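Local coordinates for protein putative TIM-barrel metal-dependent hydrolase (Mycobacterium avium subsp. paratuberculosis S397, PDB 4DZI) that is probably a metal-dependent hydrolase of the amidohydrolase family, with a bimetal site that holds cadmium ions in this crystal, at residues Asp265-Val277 with Asn294-Leu306. Sequence-based numbering, arbitrary orientation. Where two conformers were deposited one is given.
With SO4 (sulfate ion), chain J.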
loop_
_atom_site.group_PDB
_atom_site.type_symbol
_atom_site.label_atom_id
_atom_site.label_comp_id
_atom_site.label_asym_id
_atom_site.label_seq_id
_atom_site.Cartn_x
_atom_site.Cartn_y
_atom_site.Cartn_z
ATOM N N ASP C 265 4.430 5.469 2.236
ATOM C CA ASP C 265 3.782 6.526 1.453
ATOM C C ASP C 265 2.402 6.114 0.898
ATOM O O ASP C 265 1.927 6.645 -0.129
ATOM C CB ASP C 265 4.724 6.985 0.329
ATOM C CG ASP C 265 5.035 5.875 -0.652
ATOM O OD1 ASP C 265 4.603 4.708 -0.379
ATOM O OD2 ASP C 265 5.696 6.155 -1.691
ATOM N N ARG C 266 1.716 5.201 1.595
ATOM C CA ARG C 266 0.461 4.710 1.054
ATOM C C ARG C 266 -0.635 5.765 1.070
ATOM O O ARG C 266 -1.498 5.800 0.196
ATOM C CB ARG C 266 -0.022 3.481 1.828
ATOM C CG ARG C 266 0.911 2.335 1.542
ATOM C CD ARG C 266 0.440 1.014 2.135
ATOM N NE ARG C 266 1.124 -0.079 1.459
ATOM C CZ ARG C 266 1.027 -1.356 1.831
ATOM N NH1 ARG C 266 0.262 -1.675 2.867
ATOM N NH2 ARG C 266 1.673 -2.310 1.160
ATOM N N ALA C 267 -0.595 6.662 2.044
ATOM C CA ALA C 267 -1.672 7.662 2.085
ATOM C C ALA C 267 -1.690 8.557 0.866
ATOM O O ALA C 267 -2.753 8.814 0.303
ATOM C CB ALA C 267 -1.614 8.475 3.396
ATOM N N ILE C 268 -0.517 9.047 0.441
ATOM C CA ILE C 268 -0.495 9.961 -0.707
ATOM C C ILE C 268 -0.832 9.216 -2.007
ATOM O O ILE C 268 -1.546 9.719 -2.852
ATOM C CB ILE C 268 0.833 10.725 -0.811
ATOM C CG1 ILE C 268 0.740 11.853 -1.852
ATOM C CG2 ILE C 268 2.011 9.832 -1.159
ATOM C CD1 ILE C 268 -0.371 12.863 -1.601
ATOM N N HIS C 269 -0.376 7.973 -2.122
ATOM C CA HIS C 269 -0.738 7.197 -3.297
ATOM C C HIS C 269 -2.250 7.066 -3.405
ATOM O O HIS C 269 -2.838 7.310 -4.489
ATOM C CB HIS C 269 -0.135 5.798 -3.153
ATOM C CG HIS C 269 -0.567 4.847 -4.243
ATOM N ND1 HIS C 269 -1.746 4.194 -4.217
ATOM C CD2 HIS C 269 0.073 4.470 -5.419
ATOM C CE1 HIS C 269 -1.862 3.440 -5.346
ATOM N NE2 HIS C 269 -0.745 3.597 -6.063
ATOM N N ASP C 270 -2.874 6.640 -2.294
ATOM C CA ASP C 270 -4.309 6.387 -2.282
ATOM C C ASP C 270 -5.117 7.685 -2.448
ATOM O O ASP C 270 -6.157 7.716 -3.107
ATOM C CB ASP C 270 -4.711 5.625 -1.040
ATOM C CG ASP C 270 -4.033 4.258 -0.948
ATOM O OD1 ASP C 270 -3.330 3.875 -1.929
ATOM O OD2 ASP C 270 -4.192 3.587 0.100
ATOM N N THR C 271 -4.616 8.777 -1.866
ATOM C CA THR C 271 -5.234 10.088 -2.038
ATOM C C THR C 271 -5.264 10.489 -3.519
ATOM O O THR C 271 -6.302 10.964 -4.037
ATOM C CB THR C 271 -4.423 11.140 -1.227
ATOM O OG1 THR C 271 -4.655 10.892 0.164
ATOM C CG2 THR C 271 -4.847 12.615 -1.551
ATOM N N MET C 272 -4.122 10.390 -4.181
ATOM C CA MET C 272 -4.047 10.797 -5.571
ATOM C C MET C 272 -4.867 9.836 -6.438
ATOM O O MET C 272 -5.518 10.277 -7.357
ATOM C CB MET C 272 -2.605 10.902 -6.040
ATOM C CG MET C 272 -1.816 12.045 -5.397
ATOM S SD MET C 272 -2.605 13.599 -5.874
ATOM C CE MET C 272 -1.585 14.767 -4.962
ATOM N N ALA C 273 -4.887 8.551 -6.081
ATOM C CA ALA C 273 -5.785 7.615 -6.774
ATOM C C ALA C 273 -7.237 8.041 -6.630
ATOM O O ALA C 273 -8.009 8.010 -7.609
ATOM C CB ALA C 273 -5.592 6.198 -6.258
ATOM N N SER C 274 -7.655 8.353 -5.406
ATOM C CA SER C 274 -9.015 8.784 -5.162
ATOM C C SER C 274 -9.361 9.995 -6.006
ATOM O O SER C 274 -10.410 10.036 -6.653
ATOM C CB SER C 274 -9.179 9.081 -3.672
ATOM O OG SER C 274 -10.435 9.679 -3.423
ATOM N N MET C 275 -8.485 11.006 -5.983
ATOM C CA MET C 275 -8.718 12.219 -6.766
ATOM C C MET C 275 -8.848 11.920 -8.247
ATOM O O MET C 275 -9.777 12.415 -8.920
ATOM C CB MET C 275 -7.568 13.222 -6.560
ATOM C CG MET C 275 -7.531 13.773 -5.139
ATOM S SD MET C 275 -8.790 15.012 -4.749
ATOM C CE MET C 275 -8.241 16.377 -5.756
ATOM N N ILE C 276 -7.901 11.152 -8.767
ATOM C CA ILE C 276 -7.836 10.936 -10.201
ATOM C C ILE C 276 -8.905 9.977 -10.679
ATOM O O ILE C 276 -9.672 10.309 -11.606
ATOM C CB ILE C 276 -6.462 10.437 -10.670
ATOM C CG1 ILE C 276 -5.400 11.525 -10.420
ATOM C CG2 ILE C 276 -6.491 10.124 -12.165
ATOM C CD1 ILE C 276 -3.965 11.044 -10.491
ATOM N N VAL C 277 -8.946 8.786 -10.077
ATOM C CA VAL C 277 -9.872 7.729 -10.552
ATOM C C VAL C 277 -11.324 8.162 -10.454
ATOM O O VAL C 277 -12.126 7.861 -11.346
ATOM C CB VAL C 277 -9.633 6.403 -9.785
ATOM C CG1 VAL C 277 -10.740 5.394 -10.079
ATOM C CG2 VAL C 277 -8.261 5.847 -10.136
ATOM N N ASN C 294 5.475 14.051 1.146
ATOM C CA ASN C 294 5.032 12.661 0.985
ATOM C C ASN C 294 6.003 11.822 0.146
ATOM O O ASN C 294 5.712 10.633 -0.125
ATOM C CB ASN C 294 3.670 12.689 0.309
ATOM C CG ASN C 294 2.656 13.501 1.105
ATOM O OD1 ASN C 294 2.517 13.307 2.303
ATOM N ND2 ASN C 294 1.979 14.436 0.429
ATOM N N GLY C 295 7.132 12.417 -0.285
ATOM C CA GLY C 295 8.089 11.780 -1.229
ATOM C C GLY C 295 7.531 11.841 -2.651
ATOM O O GLY C 295 6.441 12.335 -2.868
ATOM N N SER C 296 8.255 11.254 -3.604
ATOM C CA SER C 296 7.779 11.180 -4.971
ATOM C C SER C 296 7.823 9.735 -5.426
ATOM O O SER C 296 7.426 9.448 -6.533
ATOM C CB SER C 296 8.645 12.039 -5.927
ATOM O OG SER C 296 9.995 11.578 -6.006
ATOM N N TYR C 297 8.262 8.829 -4.551
ATOM C CA TYR C 297 8.326 7.417 -4.974
ATOM C C TYR C 297 6.960 6.855 -5.308
ATOM O O TYR C 297 6.858 5.881 -6.055
ATOM C CB TYR C 297 8.879 6.622 -3.813
ATOM C CG TYR C 297 9.306 5.210 -4.099
ATOM C CD1 TYR C 297 10.298 4.948 -4.995
ATOM C CD2 TYR C 297 8.732 4.151 -3.400
ATOM C CE1 TYR C 297 10.732 3.648 -5.228
ATOM C CE2 TYR C 297 9.149 2.860 -3.620
ATOM C CZ TYR C 297 10.148 2.616 -4.531
ATOM O OH TYR C 297 10.587 1.319 -4.718
ATOM N N PHE C 298 5.899 7.422 -4.750
ATOM C CA PHE C 298 4.565 6.934 -5.057
ATOM C C PHE C 298 4.177 7.013 -6.547
ATOM O O PHE C 298 3.317 6.254 -7.027
ATOM C CB PHE C 298 3.476 7.635 -4.221
ATOM C CG PHE C 298 3.152 9.043 -4.678
ATOM C CD1 PHE C 298 2.129 9.274 -5.603
ATOM C CD2 PHE C 298 3.802 10.130 -4.123
ATOM C CE1 PHE C 298 1.805 10.554 -6.042
ATOM C CE2 PHE C 298 3.472 11.411 -4.539
ATOM C CZ PHE C 298 2.469 11.626 -5.488
ATOM N N VAL C 299 4.775 7.942 -7.287
ATOM C CA VAL C 299 4.329 8.234 -8.644
ATOM C C VAL C 299 4.398 7.022 -9.562
ATOM O O VAL C 299 3.486 6.745 -10.321
ATOM C CB VAL C 299 5.190 9.361 -9.251
ATOM C CG1 VAL C 299 4.748 9.687 -10.669
ATOM C CG2 VAL C 299 5.097 10.596 -8.375
ATOM N N HIS C 300 5.503 6.321 -9.513
ATOM C CA HIS C 300 5.628 5.282 -10.516
ATOM C C HIS C 300 4.651 4.143 -10.305
ATOM O O HIS C 300 4.145 3.610 -11.274
ATOM C CB HIS C 300 7.054 4.806 -10.692
ATOM C CG HIS C 300 7.514 3.925 -9.590
ATOM N ND1 HIS C 300 7.796 4.405 -8.356
ATOM C CD2 HIS C 300 7.756 2.554 -9.551
ATOM C CE1 HIS C 300 8.172 3.381 -7.555
ATOM N NE2 HIS C 300 8.156 2.249 -8.290
ATOM N N ARG C 301 4.363 3.766 -9.057
ATOM C CA ARG C 301 3.345 2.712 -8.839
ATOM C C ARG C 301 1.981 3.213 -9.208
ATOM O O ARG C 301 1.163 2.474 -9.740
ATOM C CB ARG C 301 3.303 2.224 -7.370
ATOM C CG ARG C 301 4.619 1.653 -6.857
ATOM C CD ARG C 301 5.200 2.523 -5.738
ATOM N NE ARG C 301 4.237 2.617 -4.636
ATOM C CZ ARG C 301 4.392 3.421 -3.589
ATOM N NH1 ARG C 301 5.484 4.182 -3.536
ATOM N NH2 ARG C 301 3.454 3.491 -2.620
ATOM N N LEU C 302 1.707 4.473 -8.882
ATOM C CA LEU C 302 0.414 5.046 -9.184
ATOM C C LEU C 302 0.200 5.039 -10.709
ATOM O O LEU C 302 -0.884 4.667 -11.177
ATOM C CB LEU C 302 0.303 6.462 -8.581
ATOM C CG LEU C 302 -1.016 7.179 -8.874
ATOM C CD1 LEU C 302 -2.207 6.522 -8.199
ATOM C CD2 LEU C 302 -0.916 8.642 -8.391
ATOM N N ILE C 303 1.218 5.443 -11.464
ATOM C CA ILE C 303 1.132 5.470 -12.933
ATOM C C ILE C 303 0.838 4.055 -13.480
ATOM O O ILE C 303 -0.083 3.885 -14.276
ATOM C CB ILE C 303 2.393 6.104 -13.589
ATOM C CG1 ILE C 303 2.361 7.629 -13.412
ATOM C CG2 ILE C 303 2.477 5.772 -15.089
ATOM C CD1 ILE C 303 3.675 8.290 -13.740
ATOM N N LYS C 304 1.549 3.053 -12.981
ATOM C CA LYS C 304 1.330 1.659 -13.422
ATOM C C LYS C 304 -0.104 1.243 -13.174
ATOM O O LYS C 304 -0.781 0.703 -14.053
ATOM C CB LYS C 304 2.263 0.697 -12.692
ATOM C CG LYS C 304 2.111 -0.747 -13.157
ATOM C CD LYS C 304 3.363 -1.556 -12.830
ATOM C CE LYS C 304 3.258 -2.998 -13.307
ATOM N NZ LYS C 304 2.628 -3.862 -12.268
ATOM N N ARG C 305 -0.582 1.502 -11.965
ATOM C CA ARG C 305 -1.949 1.098 -11.594
ATOM C C ARG C 305 -3.016 1.906 -12.320
ATOM O O ARG C 305 -4.083 1.375 -12.649
ATOM C CB ARG C 305 -2.100 1.222 -10.078
ATOM C CG ARG C 305 -1.221 0.227 -9.327
ATOM C CD ARG C 305 -1.118 0.564 -7.833
ATOM N NE ARG C 305 -0.361 -0.487 -7.130
ATOM C CZ ARG C 305 0.215 -0.335 -5.940
ATOM N NH1 ARG C 305 0.854 -1.349 -5.365
ATOM N NH2 ARG C 305 0.178 0.847 -5.318
ATOM N N LEU C 306 -2.776 3.202 -12.568
ATOM C CA LEU C 306 -3.769 3.992 -13.303
ATOM C C LEU C 306 -3.885 3.476 -14.735
ATOM O O LEU C 306 -4.990 3.392 -15.259
ATOM C CB LEU C 306 -3.384 5.483 -13.331
ATOM C CG LEU C 306 -3.569 6.147 -11.977
ATOM C CD1 LEU C 306 -2.959 7.542 -12.057
ATOM C CD2 LEU C 306 -5.051 6.206 -11.596
HETATM S S SO4 J . 2.196 0.216 -2.192
HETATM O O1 SO4 J . 1.107 -0.658 -2.579
HETATM O O2 SO4 J . 3.398 0.203 -3.070
HETATM O O3 SO4 J . 1.592 1.556 -2.443
HETATM O O4 SO4 J . 2.608 0.348 -0.805
HETATM O O HOH W 1 6.388 8.679 -2.040
#
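The Phe298 ring is sandwiched between two aliphatic groups. Ile268 CG1 lies over one face as a CH-pi contact, 4.1 Å from the centroid of the Phe298 ring. Val299 CG2 covers the opposite face, and a water sits at the ring edge, in plane. The imidazole of His269 has Leu302 CD1 over one face, again a CH-pi contact. Arg305 NH2 and sulfate O3 lie over its other face, and the Arg305 guanidinium turns its edge to the ring, the two planes 87° apart. With CG anti to the backbone N (chi1 174°), the His269 ring reaches into a hole formed by Phe298, Arg301, Leu302 and Arg305. His269 ND1 donates to Asp270 OD1 at 2.8 Å, which fixes the rotation of the ring.

Arg301 meets Asp265 end-on in a salt bridge. Its NH1 reaches the syn lone pair of Asp265 OD2 at 2.7 Å, and its NH2 meets Asp265 OD1 at 2.8 Å from above the carboxylate plane. The same water donates to Asp265 OD2 and Asn294 O and accepts from Phe298 N. The sulfate, probably from the crystallisation liquor, lies at the edges of three guanidinium groups. Arg266 NE gives sulfate O4 a nearly straight bond of 2.7 Å; Arg301 NH2 and Arg305 NH1 bind O3 and O1. Arg266 and Arg305 of the second subunit also bind this ion, and Arg305 NE forms a salt bridge with Asp264 of that subunit.

Farther along, Met272 CB packs on Leu302 CD2 at 3.7 Å, and Val277 CG2 on Leu306 CD2 at 3.5 Å. The axes of helices 266-277 and 298-306 come within 9.7 Å at their closest, at 38°. This is the side-by-side packing of neighbouring outer helices in a TIM-barrel amidohydrolase, joined through short helix 280-283 and strand 289-292, with its polar end at the dimer interface.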